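PDB 3KTB: arsenical resistance operon trans-acting repressor from Bacteroides vulgatus, which probably binds DNA as the repressor of an arsenical resistance operon, in the manner of the ArsD family. Local coordinates for residues A33-I36 and E37-K41; I85-Q89 and T90-T94. All coordinates share one frame; numbering follows the deposited sequence.

Contact 1 lies within the helix 27-41, which crosses over between strands 7-11 and 47-50 of the thioredoxin-like sheet. Contact 2 is the turn that leads from strand 84-87 into helix 94-101. Contact 1 is partly buried and has a second subunit against one side. Contact 2 is mostly a surface contact, and no other chain touches it. Their chemistry differs accordingly. Residues 33-41 are joined by regular i to i-4 helix bonds with a salt bridge beside them, whereas 85-94 rely on van der Waals contacts of Val87 and one weak turn bond. The centres are about 16 Å apart, yet the contacts meet where Val35 CG2 packs 3.8 Å from Thr94 OG1.

Contact 1 of 2, residues A33-I36 and E37-K41; sequences AVVI and ESLKK
Residues 33-41 form the C-terminal part of the crossover helix in the beta-alpha-beta unit built from strand 7-11, helix 27-41 and strand 47-50. Four backbone bonds run from residues 37-40 back to residues 33-36, each to the residue four places earlier. Leu39 N to Val35 O, at 3.0 Å, is the straightest of these four, with an N-H...O angle of 162°. Val34 O takes two donors. Ser38 N binds it at 3.0 Å, and Ser38 OG adds a longer bond of 3.2 Å from the opposite face of the carbonyl plane. Ser38 OG is turned back over the preceding turn because it stands beside its own backbone N (chi1 -62°).

On the buried side, Val35 and Leu39 lie side by side and point the same way. Val35 CG1 meets Leu39 CD1 at 3.8 Å. Both side chains also pack on Met97 of helix 94-101, and Leu39 reaches Ile44 and Val46 as well. Another side of the helix faces a second subunit: Val34 packs on Val34 of that subunit, and Glu37 on its Met30.

Glu37 bends at chi2 (63°) and presents its carboxylate to Lys41, one turn later. The salt bridge is unusually short, so the exact placing of the lysine end is doubtful: Lys41 NZ lies 2.5 Å from Glu37 OE2, on the lone pair that points away from OE1.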
loop_
_atom_site.group_PDB
_atom_site.type_symbol
_atom_site.label_atom_id
_atom_site.label_comp_id
_atom_site.label_asym_id
_atom_site.label_seq_id
_atom_site.Cartn_x
_atom_site.Cartn_y
_atom_site.Cartn_z
ATOM N N ALA A 33 -20.601 -24.719 20.495
ATOM C CA ALA A 33 -20.124 -25.420 19.299
ATOM C C ALA A 33 -21.258 -26.164 18.594
ATOM O O ALA A 33 -21.322 -26.218 17.362
ATOM C CB ALA A 33 -18.988 -26.372 19.637
ATOM N N VAL A 34 -22.162 -26.750 19.367
ATOM C CA VAL A 34 -23.278 -27.473 18.763
ATOM C C VAL A 34 -24.203 -26.493 18.041
ATOM O O VAL A 34 -24.667 -26.762 16.929
ATOM C CB VAL A 34 -24.108 -28.225 19.823
ATOM C CG1 VAL A 34 -25.498 -28.593 19.251
ATOM C CG2 VAL A 34 -23.361 -29.455 20.281
ATOM N N VAL A 35 -24.467 -25.354 18.685
ATOM C CA VAL A 35 -25.288 -24.320 18.077
ATOM C C VAL A 35 -24.651 -23.862 16.759
ATOM O O VAL A 35 -25.312 -23.815 15.729
ATOM C CB VAL A 35 -25.484 -23.137 19.033
ATOM C CG1 VAL A 35 -25.869 -21.870 18.262
ATOM C CG2 VAL A 35 -26.544 -23.480 20.123
ATOM N N ILE A 36 -23.356 -23.568 16.794
ATOM C CA ILE A 36 -22.655 -23.062 15.614
ATOM C C ILE A 36 -22.724 -24.030 14.438
ATOM O O ILE A 36 -22.913 -23.631 13.289
ATOM C CB ILE A 36 -21.196 -22.681 15.932
ATOM C CG1 ILE A 36 -21.191 -21.381 16.741
ATOM C CG2 ILE A 36 -20.398 -22.456 14.633
ATOM C CD1 ILE A 36 -19.837 -20.990 17.283
ATOM N N GLU A 37 -22.618 -25.313 14.741
ATOM C CA GLU A 37 -22.674 -26.334 13.717
ATOM C C GLU A 37 -24.110 -26.468 13.170
ATOM O O GLU A 37 -24.315 -26.649 11.963
ATOM C CB GLU A 37 -22.135 -27.651 14.291
ATOM C CG GLU A 37 -22.367 -28.864 13.459
ATOM C CD GLU A 37 -21.676 -28.799 12.102
ATOM O OE1 GLU A 37 -20.706 -28.018 11.963
ATOM O OE2 GLU A 37 -22.116 -29.538 11.179
ATOM N N SER A 38 -25.112 -26.364 14.037
ATOM C CA SER A 38 -26.497 -26.435 13.536
ATOM C C SER A 38 -26.772 -25.276 12.579
ATOM O O SER A 38 -27.469 -25.446 11.574
ATOM C CB SER A 38 -27.539 -26.382 14.662
ATOM O OG SER A 38 -27.404 -27.473 15.537
ATOM N N LEU A 39 -26.255 -24.095 12.915
ATOM C CA LEU A 39 -26.423 -22.945 12.028
ATOM C C LEU A 39 -25.704 -23.167 10.696
ATOM O O LEU A 39 -26.270 -22.875 9.639
ATOM C CB LEU A 39 -25.959 -21.648 12.689
ATOM C CG LEU A 39 -26.826 -21.338 13.908
ATOM C CD1 LEU A 39 -26.171 -20.324 14.831
ATOM C CD2 LEU A 39 -28.200 -20.882 13.441
ATOM N N LYS A 40 -24.486 -23.704 10.760
ATOM C CA LYS A 40 -23.663 -23.942 9.574
ATOM C C LYS A 40 -24.446 -24.807 8.596
ATOM O O LYS A 40 -24.557 -24.498 7.389
ATOM C CB LYS A 40 -22.337 -24.606 9.957
ATOM C CG LYS A 40 -21.355 -24.876 8.787
ATOM C CD LYS A 40 -20.038 -25.474 9.315
ATOM C CE LYS A 40 -19.046 -25.925 8.221
ATOM N NZ LYS A 40 -19.495 -27.121 7.404
ATOM N N LYS A 41 -25.040 -25.866 9.133
ATOM C CA LYS A 41 -25.836 -26.783 8.324
ATOM C C LYS A 41 -26.954 -26.065 7.579
ATOM O O LYS A 41 -27.436 -26.569 6.565
ATOM C CB LYS A 41 -26.443 -27.880 9.204
ATOM C CG LYS A 41 -25.457 -28.975 9.562
ATOM C CD LYS A 41 -26.173 -30.172 10.190
ATOM C CE LYS A 41 -25.183 -31.315 10.483
ATOM N NZ LYS A 41 -24.184 -30.974 11.567
#

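Contact 2 of 2, residues I85-Q89 and T90-T94; sequences IAVSQ and TYPTT
Val87 meets Thr90 and Pro92 across the turn that follows strand 84-87, an edge strand of the sheet within this chain. After Ile85, Ala86 and Val87 both face Thr79 of strand 78-81, which makes a classic beta bulge. Val87 then points its side chain at the returning chain and supplies both methyls of the contact. Its CG1, anti to the backbone N (chi1 -164°), lies 3.4 Å from Thr90 O and 3.8 Å from Thr90 OG1. The two side chains cross at about a right angle. The other methyl, Val87 CG2, makes the apolar contact: it touches the proline ring at CG, 4.1 Å from Pro92 CG.

Ser88 turns its side chain away and takes part through its carbonyl. Thr90 N gives Ser88 O a weak bond of 2.8 Å, bent to 144° at the hydrogen. This bond closes a gamma turn of the classic kind, with Gln89 as its middle residue at a positive phi of 67°. Gln89 and Thr90 lie side by side and point the same way, with Gln89 CG 3.5 Å from Thr90 CG2. Both residues are exposed.

Thr93 is the N-cap of helix 94-101; its OG1 caps a backbone N in the first turn, and its own N is hydrogen-bonded to Gln96 OE1. Buried Tyr91 packs its ring on Leu29 and Ile32 of helix 27-41 and hydrogen-bonds Asp11 OD1 through its OH. Pro92 touches Thr79 of strand 78-81 and Met97 and Trp100 of helix 94-101, while Arg31 of helix 27-41 is hydrogen-bonded to both Pro92 O and Thr94 OG1.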
loop_
_atom_site.group_PDB
_atom_site.type_symbol
_atom_site.label_atom_id
_atom_site.label_comp_id
_atom_site.label_asym_id
_atom_site.label_seq_id
_atom_site.Cartn_x
_atom_site.Cartn_y
_atom_site.Cartn_z
ATOM N N ILE A 85 -20.901 -4.944 20.484
ATOM C CA ILE A 85 -20.808 -5.819 21.647
ATOM C C ILE A 85 -22.195 -6.243 22.068
ATOM O O ILE A 85 -23.046 -5.404 22.278
ATOM C CB ILE A 85 -20.188 -5.100 22.844
ATOM C CG1 ILE A 85 -18.849 -4.467 22.465
ATOM C CG2 ILE A 85 -20.029 -6.059 24.018
ATOM C CD1 ILE A 85 -17.767 -5.459 22.189
ATOM N N ALA A 86 -22.428 -7.544 22.192
ATOM C CA ALA A 86 -23.726 -8.022 22.648
ATOM C C ALA A 86 -23.577 -8.840 23.931
ATOM O O ALA A 86 -24.457 -8.823 24.801
ATOM C CB ALA A 86 -24.393 -8.842 21.567
ATOM N N VAL A 87 -22.474 -9.577 24.038
ATOM C CA VAL A 87 -22.223 -10.371 25.235
ATOM C C VAL A 87 -20.737 -10.419 25.549
ATOM O O VAL A 87 -19.901 -10.416 24.646
ATOM C CB VAL A 87 -22.742 -11.823 25.091
ATOM C CG1 VAL A 87 -22.831 -12.508 26.464
ATOM C CG2 VAL A 87 -24.083 -11.854 24.403
ATOM N N SER A 88 -20.404 -10.470 26.833
ATOM C CA SER A 88 -19.016 -10.690 27.234
ATOM C C SER A 88 -18.928 -11.572 28.470
ATOM O O SER A 88 -19.944 -11.844 29.124
ATOM C CB SER A 88 -18.269 -9.374 27.452
ATOM O OG SER A 88 -18.913 -8.604 28.444
ATOM N N GLN A 89 -17.697 -12.012 28.752
ATOM C CA GLN A 89 -17.349 -12.963 29.815
ATOM C C GLN A 89 -17.898 -14.376 29.581
ATOM O O GLN A 89 -17.245 -15.360 29.928
ATOM C CB GLN A 89 -17.725 -12.431 31.213
ATOM C CG GLN A 89 -19.202 -12.574 31.598
ATOM C CD GLN A 89 -19.559 -11.853 32.896
ATOM O OE1 GLN A 89 -20.679 -11.980 33.398
ATOM N NE2 GLN A 89 -18.607 -11.092 33.441
ATOM N N THR A 90 -19.088 -14.456 28.979
ATOM C CA THR A 90 -19.805 -15.713 28.777
ATOM C C THR A 90 -20.281 -15.854 27.329
ATOM O O THR A 90 -20.428 -14.854 26.608
ATOM C CB THR A 90 -21.048 -15.803 29.694
ATOM O OG1 THR A 90 -21.955 -14.746 29.366
ATOM C CG2 THR A 90 -20.661 -15.693 31.170
ATOM N N TYR A 91 -20.540 -17.089 26.905
ATOM C CA TYR A 91 -21.063 -17.318 25.556
ATOM C C TYR A 91 -22.548 -17.042 25.522
ATOM O O TYR A 91 -23.249 -17.373 26.475
ATOM C CB TYR A 91 -20.784 -18.752 25.084
ATOM C CG TYR A 91 -19.316 -18.961 24.831
ATOM C CD1 TYR A 91 -18.732 -18.473 23.669
ATOM C CD2 TYR A 91 -18.504 -19.600 25.762
ATOM C CE1 TYR A 91 -17.390 -18.632 23.421
ATOM C CE2 TYR A 91 -17.146 -19.749 25.526
ATOM C CZ TYR A 91 -16.601 -19.259 24.345
ATOM O OH TYR A 91 -15.267 -19.384 24.059
ATOM N N PRO A 92 -23.031 -16.449 24.417
ATOM C CA PRO A 92 -24.454 -16.170 24.236
ATOM C C PRO A 92 -25.292 -17.399 24.530
ATOM O O PRO A 92 -24.936 -18.502 24.141
ATOM C CB PRO A 92 -24.556 -15.835 22.743
ATOM C CG PRO A 92 -23.234 -15.286 22.405
ATOM C CD PRO A 92 -22.255 -16.102 23.211
ATOM N N THR A 93 -26.410 -17.199 25.209
ATOM C CA THR A 93 -27.361 -18.271 25.421
ATOM C C THR A 93 -27.958 -18.741 24.105
ATOM O O THR A 93 -27.984 -18.009 23.104
ATOM C CB THR A 93 -28.532 -17.799 26.302
ATOM O OG1 THR A 93 -29.265 -16.773 25.614
ATOM C CG2 THR A 93 -28.007 -17.260 27.618
ATOM N N THR A 94 -28.472 -19.966 24.124
ATOM C CA THR A 94 -29.160 -20.503 22.971
ATOM C C THR A 94 -30.402 -19.668 22.616
ATOM O O THR A 94 -30.725 -19.495 21.433
ATOM C CB THR A 94 -29.476 -22.007 23.147
ATOM O OG1 THR A 94 -28.263 -22.704 23.476
ATOM C CG2 THR A 94 -30.048 -22.608 21.839
#